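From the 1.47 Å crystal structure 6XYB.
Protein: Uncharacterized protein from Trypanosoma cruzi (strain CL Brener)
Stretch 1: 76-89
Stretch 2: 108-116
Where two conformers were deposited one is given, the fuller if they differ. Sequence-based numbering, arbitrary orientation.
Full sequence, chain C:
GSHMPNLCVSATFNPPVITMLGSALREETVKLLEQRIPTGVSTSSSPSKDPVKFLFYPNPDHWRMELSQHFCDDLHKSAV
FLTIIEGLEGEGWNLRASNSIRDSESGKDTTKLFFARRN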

# COMPACT_ATOMS: atom_id res chain seq x y z
N HIS C 76 9.32 15.93 -2.66
CA HIS C 76 8.44 16.75 -1.81
C HIS C 76 7.18 15.96 -1.44
O HIS C 76 6.62 16.17 -0.34
N LYS C 77 6.74 15.06 -2.32
CA LYS C 77 5.57 14.22 -2.04
C LYS C 77 5.94 13.30 -0.84
O LYS C 77 5.17 13.18 0.08
N SER C 78 7.14 12.69 -0.83
CA SER C 78 7.60 11.84 0.28
C SER C 78 7.57 12.67 1.57
O SER C 78 7.17 12.16 2.60
N ALA C 79 8.08 13.90 1.50
CA ALA C 79 8.09 14.77 2.69
C ALA C 79 6.67 15.06 3.20
O ALA C 79 6.45 15.10 4.39
N VAL C 80 5.74 15.35 2.33
CA VAL C 80 4.33 15.62 2.76
C VAL C 80 3.79 14.37 3.45
O VAL C 80 3.16 14.44 4.53
N PHE C 81 4.02 13.22 2.86
CA PHE C 81 3.46 11.99 3.48
C PHE C 81 4.09 11.80 4.87
O PHE C 81 3.35 11.46 5.83
N LEU C 82 5.44 11.89 4.97
CA LEU C 82 6.08 11.71 6.30
C LEU C 82 5.53 12.69 7.34
O LEU C 82 5.30 12.31 8.51
N THR C 83 5.36 13.95 6.97
CA THR C 83 4.92 14.96 7.97
C THR C 83 3.47 14.66 8.40
O THR C 83 3.17 14.80 9.57
N ILE C 84 2.62 14.21 7.47
CA ILE C 84 1.23 13.80 7.83
C ILE C 84 1.31 12.62 8.81
O ILE C 84 0.59 12.61 9.80
N ILE C 85 2.11 11.62 8.46
CA ILE C 85 2.15 10.40 9.33
C ILE C 85 2.66 10.80 10.71
O ILE C 85 2.13 10.36 11.72
N GLU C 86 3.74 11.55 10.76
CA GLU C 86 4.39 11.95 12.03
C GLU C 86 3.41 12.78 12.86
O GLU C 86 3.21 12.54 14.07
N GLY C 87 2.73 13.68 12.21
CA GLY C 87 1.81 14.56 12.94
C GLY C 87 0.63 13.81 13.52
O GLY C 87 0.23 14.00 14.67
N LEU C 88 0.04 12.93 12.71
CA LEU C 88 -1.07 12.09 13.16
C LEU C 88 -0.61 11.11 14.23
O LEU C 88 -1.44 10.83 15.14
N GLU C 89 0.63 10.59 14.17
CA GLU C 89 1.07 9.60 15.17
C GLU C 89 1.03 10.31 16.54
O GLU C 89 0.51 9.72 17.50
N LYS C 108 -1.82 12.89 -13.06
CA LYS C 108 -1.86 13.10 -11.59
C LYS C 108 -1.71 11.77 -10.86
O LYS C 108 -2.13 10.73 -11.39
N ASP C 109 -1.09 11.83 -9.71
CA ASP C 109 -0.98 10.62 -8.87
C ASP C 109 -1.72 10.83 -7.57
O ASP C 109 -1.75 11.96 -7.09
N THR C 110 -2.35 9.78 -7.07
CA THR C 110 -3.13 9.87 -5.85
C THR C 110 -2.65 8.81 -4.87
O THR C 110 -2.65 7.64 -5.30
N THR C 111 -2.48 9.18 -3.63
CA THR C 111 -2.04 8.30 -2.58
C THR C 111 -3.00 8.39 -1.42
O THR C 111 -3.32 9.49 -0.98
N LYS C 112 -3.40 7.25 -0.90
CA LYS C 112 -4.23 7.14 0.27
C LYS C 112 -3.44 6.56 1.46
O LYS C 112 -2.62 5.68 1.30
N LEU C 113 -3.69 7.13 2.63
CA LEU C 113 -3.06 6.71 3.89
C LEU C 113 -4.24 6.41 4.83
O LEU C 113 -5.11 7.32 5.07
N PHE C 114 -4.23 5.25 5.46
CA PHE C 114 -5.34 4.88 6.35
C PHE C 114 -4.79 4.68 7.78
O PHE C 114 -3.73 4.07 7.96
N PHE C 115 -5.50 5.28 8.74
CA PHE C 115 -5.04 5.34 10.14
C PHE C 115 -6.10 4.80 11.10
O PHE C 115 -7.32 4.89 10.81
N ALA C 116 -5.64 4.19 12.18
CA ALA C 116 -6.54 3.70 13.25
C ALA C 116 -6.08 4.25 14.60
O ALA C 116 -4.90 4.67 14.77

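The strongest polar interaction between helix 76-89 and strand 108-116 is a salt bridge near the N-terminal end of both stretches. Lys77 NZ donates a hydrogen bond to Asp109 OD1 at 2.8 Å, so that charge and hydrogen-bond geometry reinforce each other. Both residues direct their CA-to-CB bonds toward the opposing stretch. Lys77 leaves the helix with chi1 in the m well and then runs through three t torsions, an almost fully extended chain that carries its ammonium group to the strand. Asp109 adopts p at chi1; the residue is buried, and the lysine supplies a positive charge beside its carboxylate. This is the only hydrogen bond across the two stretches. A side-chain hydrogen bond inside the helix, from Thr83 OG1 (chi1 p) to Val80 O at 3.3 Å, plays no part in the contact.

Beyond the salt bridge, Thr111 marks the change from polar to apolar packing. Its side chain, m at chi1, points toward the helix and meets the ring of Phe81. The closest approach is 3.5 Å, between Thr111 OG1 and Phe81 CZ, while the methyl group sits over one ring face in a CH-pi contact, with Thr111 CG2 4.2 Å from the centroid of the Phe81 ring. Phe81 starts sideways from the helix, but its m rotamer brings the end of the ring nearer the strand.

Leu113 follows at the middle of the contact, with its chi angles m and t. Leu113 CD1 lies 4.3 Å from Phe81 CD1 and 4.3 Å from Ile84 CG2, and Leu113 CD2 is 4.2 Å from Ile85 CD1. The leucine thus touches three residues spread over about one helical turn. Ile84 points toward the strand and Ile85 sideways; both are m,t.

Phe115, which has the largest area covered by the other stretch, completes the packing. With chi1 m and chi2 at 87°, its ring reaches in among Ile84, Ile85 and Leu88. Leu88, also m,t and directed toward the strand, places CD1 3.5 Å from Phe115 CZ and 3.6 Å from the ring centroid, only 16° off the ring normal, a well-centered CH-pi contact over one face. The ring edge approaches the helix backbone, where Phe115 CE2 is 4.2 Å from Ile85 CA. Side-chain contacts add Ile85 CG1 to Phe115 CZ at 4.2 Å and Ile84 CG2 to Phe115 CZ at 4.3 Å.

The helix and strand run nearly parallel, with 8° between their directions and axes 10.6 Å apart at closest approach, so successive contacts advance together along both elements. Strand alternation presents Asp109, Thr111, Leu113 and Phe115 to the helix, while Thr110 and Lys112 point away. Along the helix, Lys77, Phe81, Ile84, Ile85 and Leu88 form the matching surface; Leu82 and Glu86 face away. Together the two stretches bury 409 Å².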

# COMPACT_ATOMS: atom_id res chain seq x y z
CB HIS C 76 8.19 18.11 -2.46
CG HIS C 76 9.32 19.06 -2.24
ND1 HIS C 76 10.54 18.92 -2.89
CD2 HIS C 76 9.46 20.09 -1.37
CE1 HIS C 76 11.37 19.89 -2.49
NE2 HIS C 76 10.74 20.62 -1.55
CB LYS C 77 5.24 13.38 -3.26
CG LYS C 77 4.77 14.17 -4.46
CD LYS C 77 4.45 13.33 -5.64
CE LYS C 77 4.47 14.10 -6.96
NZ LYS C 77 4.28 13.19 -8.12
CB SER C 78 9.00 11.32 -0.02
OG SER C 78 9.03 10.48 -1.18
CB ALA C 79 8.81 16.06 2.35
CB VAL C 80 3.45 15.98 1.57
CG1 VAL C 80 1.99 15.97 1.95
CG2 VAL C 80 3.86 17.33 0.97
CB PHE C 81 3.78 10.73 2.68
CG PHE C 81 3.22 10.75 1.27
CD1 PHE C 81 2.02 11.37 0.99
CD2 PHE C 81 3.88 10.11 0.23
CE1 PHE C 81 1.53 11.37 -0.31
CE2 PHE C 81 3.37 10.10 -1.05
CZ PHE C 81 2.23 10.78 -1.34
CB LEU C 82 7.60 11.87 6.21
CG LEU C 82 8.40 10.59 6.28
CD1 LEU C 82 9.87 10.90 6.55
CD2 LEU C 82 7.85 9.59 7.28
CB THR C 83 5.15 16.43 7.54
OG1 THR C 83 4.23 16.82 6.51
CG2 THR C 83 6.56 16.73 7.09
CB ILE C 84 0.38 13.47 6.58
CG1 ILE C 84 0.18 14.72 5.70
CG2 ILE C 84 -0.91 12.73 6.99
CD1 ILE C 84 -0.35 14.37 4.33
CB ILE C 85 3.02 9.31 8.70
CG1 ILE C 85 2.38 8.81 7.40
CG2 ILE C 85 3.34 8.19 9.70
CD1 ILE C 85 3.33 8.17 6.44
CB GLU C 86 5.69 12.71 11.72
CG GLU C 86 6.80 11.77 11.36
CD GLU C 86 8.17 12.35 11.40
OE1 GLU C 86 8.25 13.61 11.42
OE2 GLU C 86 9.14 11.53 11.46
CB LEU C 88 -1.73 11.44 11.97
CG LEU C 88 -2.53 12.38 11.08
CD1 LEU C 88 -2.96 11.64 9.81
CD2 LEU C 88 -3.72 12.89 11.83
CB GLU C 89 2.42 8.98 14.80
CG GLU C 89 2.73 7.74 15.63
CD GLU C 89 4.09 7.07 15.51
OE1 GLU C 89 5.04 7.63 14.85
OE2 GLU C 89 4.20 5.96 16.06
CB LYS C 108 -3.17 13.76 -11.15
CG LYS C 108 -3.59 15.08 -11.81
CD LYS C 108 -4.80 15.70 -11.13
CE LYS C 108 -5.18 17.04 -11.72
NZ LYS C 108 -4.35 18.12 -11.15
CB ASP C 109 0.45 10.18 -8.58
CG ASP C 109 1.28 11.28 -7.96
OD1 ASP C 109 1.72 12.17 -8.75
OD2 ASP C 109 1.57 11.22 -6.73
CB THR C 110 -4.63 9.72 -6.16
OG1 THR C 110 -5.01 10.80 -7.03
CG2 THR C 110 -5.47 9.73 -4.91
CB THR C 111 -0.63 8.62 -2.15
OG1 THR C 111 0.29 8.53 -3.24
CG2 THR C 111 -0.20 7.82 -0.96
CB LYS C 112 -5.49 6.37 -0.06
CG LYS C 112 -6.27 7.15 -1.10
CD LYS C 112 -7.66 6.80 -1.26
CE LYS C 112 -8.14 7.27 -2.60
NZ LYS C 112 -8.54 8.71 -2.51
CB LEU C 113 -2.15 7.81 4.42
CG LEU C 113 -0.94 8.23 3.60
CD1 LEU C 113 -0.40 9.58 4.10
CD2 LEU C 113 0.22 7.24 3.70
CB PHE C 114 -5.94 3.54 5.90
CG PHE C 114 -6.58 3.59 4.56
CD1 PHE C 114 -7.82 4.16 4.41
CD2 PHE C 114 -5.90 3.13 3.46
CE1 PHE C 114 -8.44 4.23 3.17
CE2 PHE C 114 -6.54 3.15 2.20
CZ PHE C 114 -7.77 3.73 2.07
CB PHE C 115 -4.80 6.78 10.57
CG PHE C 115 -3.71 7.46 9.77
CD1 PHE C 115 -4.01 8.09 8.58
CD2 PHE C 115 -2.38 7.55 10.23
CE1 PHE C 115 -3.02 8.66 7.80
CE2 PHE C 115 -1.39 8.18 9.46
CZ PHE C 115 -1.73 8.72 8.23
CB ALA C 116 -6.57 2.18 13.24